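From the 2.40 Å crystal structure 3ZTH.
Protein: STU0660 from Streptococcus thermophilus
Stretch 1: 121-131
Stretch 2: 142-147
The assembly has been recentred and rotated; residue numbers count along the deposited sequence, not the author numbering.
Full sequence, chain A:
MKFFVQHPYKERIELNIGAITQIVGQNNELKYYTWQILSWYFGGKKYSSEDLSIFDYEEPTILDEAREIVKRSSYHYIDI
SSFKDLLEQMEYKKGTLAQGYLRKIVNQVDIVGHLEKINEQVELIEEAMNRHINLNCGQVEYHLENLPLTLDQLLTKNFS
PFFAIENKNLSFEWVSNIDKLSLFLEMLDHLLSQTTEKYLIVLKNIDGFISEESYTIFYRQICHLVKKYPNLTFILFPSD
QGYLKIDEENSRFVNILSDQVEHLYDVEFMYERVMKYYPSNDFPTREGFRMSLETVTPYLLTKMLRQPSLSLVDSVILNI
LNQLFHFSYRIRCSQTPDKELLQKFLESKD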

# COMPACT_ATOMS: atom_id res chain seq x y z
N GLN A 121 -12.35 -29.12 10.58
CA GLN A 121 -13.12 -28.94 9.36
C GLN A 121 -12.24 -28.26 8.31
O GLN A 121 -12.47 -28.40 7.11
CB GLN A 121 -14.36 -28.10 9.63
CG GLN A 121 -15.40 -28.84 10.43
CD GLN A 121 -15.80 -30.13 9.75
OE1 GLN A 121 -16.29 -30.12 8.61
NE2 GLN A 121 -15.58 -31.25 10.43
N VAL A 122 -11.24 -27.53 8.78
CA VAL A 122 -10.32 -26.85 7.89
C VAL A 122 -9.43 -27.92 7.28
O VAL A 122 -9.31 -28.01 6.06
CB VAL A 122 -9.46 -25.81 8.66
CG1 VAL A 122 -8.30 -25.34 7.80
CG2 VAL A 122 -10.32 -24.63 9.07
N GLU A 123 -8.81 -28.73 8.13
CA GLU A 123 -7.94 -29.81 7.69
C GLU A 123 -8.67 -30.71 6.70
O GLU A 123 -8.05 -31.36 5.88
CB GLU A 123 -7.48 -30.64 8.89
CG GLU A 123 -6.57 -29.88 9.83
CD GLU A 123 -5.15 -29.80 9.32
OE1 GLU A 123 -4.97 -29.61 8.10
OE2 GLU A 123 -4.21 -29.91 10.14
N LEU A 124 -9.99 -30.73 6.80
CA LEU A 124 -10.79 -31.54 5.89
C LEU A 124 -10.95 -30.80 4.57
O LEU A 124 -10.81 -31.39 3.50
CB LEU A 124 -12.18 -31.84 6.47
CG LEU A 124 -12.28 -32.71 7.73
CD1 LEU A 124 -13.74 -33.07 7.95
CD2 LEU A 124 -11.43 -33.97 7.59
N ILE A 125 -11.24 -29.50 4.65
CA ILE A 125 -11.40 -28.71 3.44
C ILE A 125 -10.09 -28.73 2.64
O ILE A 125 -10.12 -28.71 1.41
CB ILE A 125 -11.81 -27.25 3.77
CG1 ILE A 125 -13.20 -27.24 4.40
CG2 ILE A 125 -11.83 -26.41 2.50
CD1 ILE A 125 -13.72 -25.86 4.75
N GLU A 126 -8.97 -28.78 3.34
CA GLU A 126 -7.66 -28.83 2.69
C GLU A 126 -7.51 -30.14 1.91
O GLU A 126 -7.29 -30.13 0.70
CB GLU A 126 -6.53 -28.73 3.71
CG GLU A 126 -5.14 -28.75 3.09
CD GLU A 126 -4.03 -28.83 4.12
OE1 GLU A 126 -3.90 -29.87 4.79
OE2 GLU A 126 -3.27 -27.84 4.26
N GLU A 127 -7.63 -31.25 2.62
CA GLU A 127 -7.50 -32.56 2.00
C GLU A 127 -8.44 -32.76 0.82
O GLU A 127 -8.00 -33.11 -0.27
CB GLU A 127 -7.75 -33.65 3.04
CG GLU A 127 -6.71 -33.69 4.13
CD GLU A 127 -6.88 -34.89 5.05
OE1 GLU A 127 -7.95 -34.99 5.69
OE2 GLU A 127 -5.95 -35.73 5.12
N ALA A 128 -9.73 -32.54 1.03
CA ALA A 128 -10.70 -32.70 -0.04
C ALA A 128 -10.34 -31.80 -1.22
O ALA A 128 -10.73 -32.05 -2.36
CB ALA A 128 -12.08 -32.34 0.47
N MSE A 129 -9.58 -30.76 -0.92
CA MSE A 129 -9.17 -29.80 -1.93
C MSE A 129 -7.92 -30.28 -2.66
O MSE A 129 -7.78 -30.08 -3.87
CB MSE A 129 -8.91 -28.47 -1.24
CG MSE A 129 -8.91 -27.28 -2.15
SE MSE A 129 -9.64 -25.79 -1.20
CE MSE A 129 -11.33 -25.66 -2.13
N ASN A 130 -7.01 -30.91 -1.92
CA ASN A 130 -5.79 -31.42 -2.53
C ASN A 130 -6.10 -32.63 -3.39
O ASN A 130 -5.35 -32.94 -4.32
CB ASN A 130 -4.78 -31.79 -1.45
CG ASN A 130 -4.23 -30.58 -0.75
OD1 ASN A 130 -3.76 -29.65 -1.39
ND2 ASN A 130 -4.27 -30.60 0.57
N ARG A 131 -7.20 -33.32 -3.08
CA ARG A 131 -7.59 -34.49 -3.86
C ARG A 131 -8.00 -34.10 -5.27
O ARG A 131 -7.92 -34.91 -6.18
CB ARG A 131 -8.75 -35.25 -3.19
CG ARG A 131 -8.33 -36.15 -2.04
CD ARG A 131 -9.40 -37.21 -1.76
NE ARG A 131 -10.69 -36.61 -1.41
CZ ARG A 131 -11.00 -36.14 -0.21
NH1 ARG A 131 -10.12 -36.20 0.79
NH2 ARG A 131 -12.20 -35.61 0.00
N TYR A 142 2.60 -30.18 -5.50
CA TYR A 142 2.16 -28.80 -5.36
C TYR A 142 0.80 -28.86 -4.68
O TYR A 142 -0.14 -29.43 -5.22
CB TYR A 142 2.02 -28.12 -6.73
CG TYR A 142 1.63 -26.67 -6.66
CD1 TYR A 142 2.41 -25.74 -5.96
CD2 TYR A 142 0.52 -26.20 -7.36
CE1 TYR A 142 2.09 -24.37 -5.98
CE2 TYR A 142 0.19 -24.83 -7.38
CZ TYR A 142 0.98 -23.93 -6.69
OH TYR A 142 0.67 -22.59 -6.75
N HIS A 143 0.70 -28.26 -3.50
CA HIS A 143 -0.54 -28.30 -2.75
C HIS A 143 -0.71 -27.10 -1.83
O HIS A 143 0.23 -26.36 -1.54
CB HIS A 143 -0.58 -29.57 -1.91
CG HIS A 143 0.61 -29.70 -1.02
ND1 HIS A 143 1.00 -28.70 -0.17
CD2 HIS A 143 1.52 -30.69 -0.88
CE1 HIS A 143 2.11 -29.06 0.46
NE2 HIS A 143 2.44 -30.27 0.04
N LEU A 144 -1.94 -26.95 -1.35
CA LEU A 144 -2.28 -25.88 -0.44
C LEU A 144 -2.07 -26.34 1.00
O LEU A 144 -2.44 -27.46 1.36
CB LEU A 144 -3.74 -25.47 -0.65
CG LEU A 144 -4.03 -24.87 -2.03
CD1 LEU A 144 -5.52 -24.81 -2.26
CD2 LEU A 144 -3.41 -23.49 -2.12
N GLU A 145 -1.44 -25.50 1.81
CA GLU A 145 -1.23 -25.81 3.21
C GLU A 145 -2.09 -24.83 3.99
O GLU A 145 -2.27 -23.68 3.58
CB GLU A 145 0.25 -25.65 3.59
CG GLU A 145 1.09 -26.86 3.22
CD GLU A 145 2.58 -26.61 3.36
OE1 GLU A 145 3.00 -26.07 4.40
OE2 GLU A 145 3.33 -26.97 2.42
N ASN A 146 -2.66 -25.29 5.10
CA ASN A 146 -3.52 -24.41 5.86
C ASN A 146 -2.86 -23.86 7.10
O ASN A 146 -2.10 -24.54 7.79
CB ASN A 146 -4.81 -25.13 6.26
CG ASN A 146 -4.56 -26.28 7.19
OD1 ASN A 146 -4.04 -26.11 8.29
ND2 ASN A 146 -4.93 -27.48 6.75
N LEU A 147 -3.13 -22.59 7.36
CA LEU A 147 -2.63 -21.92 8.54
C LEU A 147 -3.80 -22.03 9.50
O LEU A 147 -4.83 -21.38 9.31
CB LEU A 147 -2.34 -20.45 8.25
CG LEU A 147 -1.89 -19.66 9.49
CD1 LEU A 147 -0.55 -20.21 9.96
CD2 LEU A 147 -1.79 -18.17 9.16

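Helix 121-130 packs against strand 142-146 with the two chain directions nearly antiparallel (174°) and the axes 8.5 Å apart at closest approach; the nearest CA pairs are Glu126 with Asn146 and Asn130 with His143. The contact is small, 355 Å² summed over both sides, and largely polar: side-chain acceptors of the helix meet donors of the strand. The shortest bond is at Asn146, whose CB points toward the helix and whose p rotamer presents the amide to Glu123. Asn146 ND2 donates to Glu123 OE1 at 2.5 Å, a short bond with a nearly straight N-H...O angle of 164°. Glu123 leaves the helix sideways, and its m, m conformation brings the carboxylate back to the strand. Glu126 points directly toward the strand and is extended (t, t), which carries OE2 to the backbone. There Glu126 OE2 accepts a weak hydrogen bond from Asn146 N, 2.8 Å long but bent to 120°. The same Glu126 OE2 lies 3.0 Å from Asn146 ND2, where the angle is too poor for a hydrogen bond, and 3.0 Å from Leu144 O, where two acceptors face each other. Leu144 O therefore gains no hydrogen bond from this carboxylate. Near the other end of the contact, Asn130 serves the strand by its side-chain oxygen: Asn130 OD1 accepts from Leu144 N at 3.3 Å and 151°, a longer bond of good direction. Asn130 OD1 also lies 3.2 Å from His143 CB, whose bond from CA points toward the helix while the imidazole leads away. The side-chain nitrogen of Asn130 finds no partner in the helix backbone: Asn130 ND2 is 3.1 Å from Glu126 O, but the angle is poor, and that carbonyl instead accepts from Asn130 N at 2.7 Å. Thus the strand NH groups of Leu144 and Asn146 are both met by helix side chains, the second only weakly. Apolar contacts fill in beside these bonds. Val122, buried and pointing toward the strand, sets CG1 3.8 Å from Asn146 CB, so a branched aliphatic group covers the base of the amide side chain. Three residues beyond Glu126, selenomethionine Met129 also points toward the strand, and its CG lies 4.2 Å from Leu144 CD1; both residues are buried, as suits side chains without polar groups to satisfy. Leu124 and Glu127 point away from the strand and take no part.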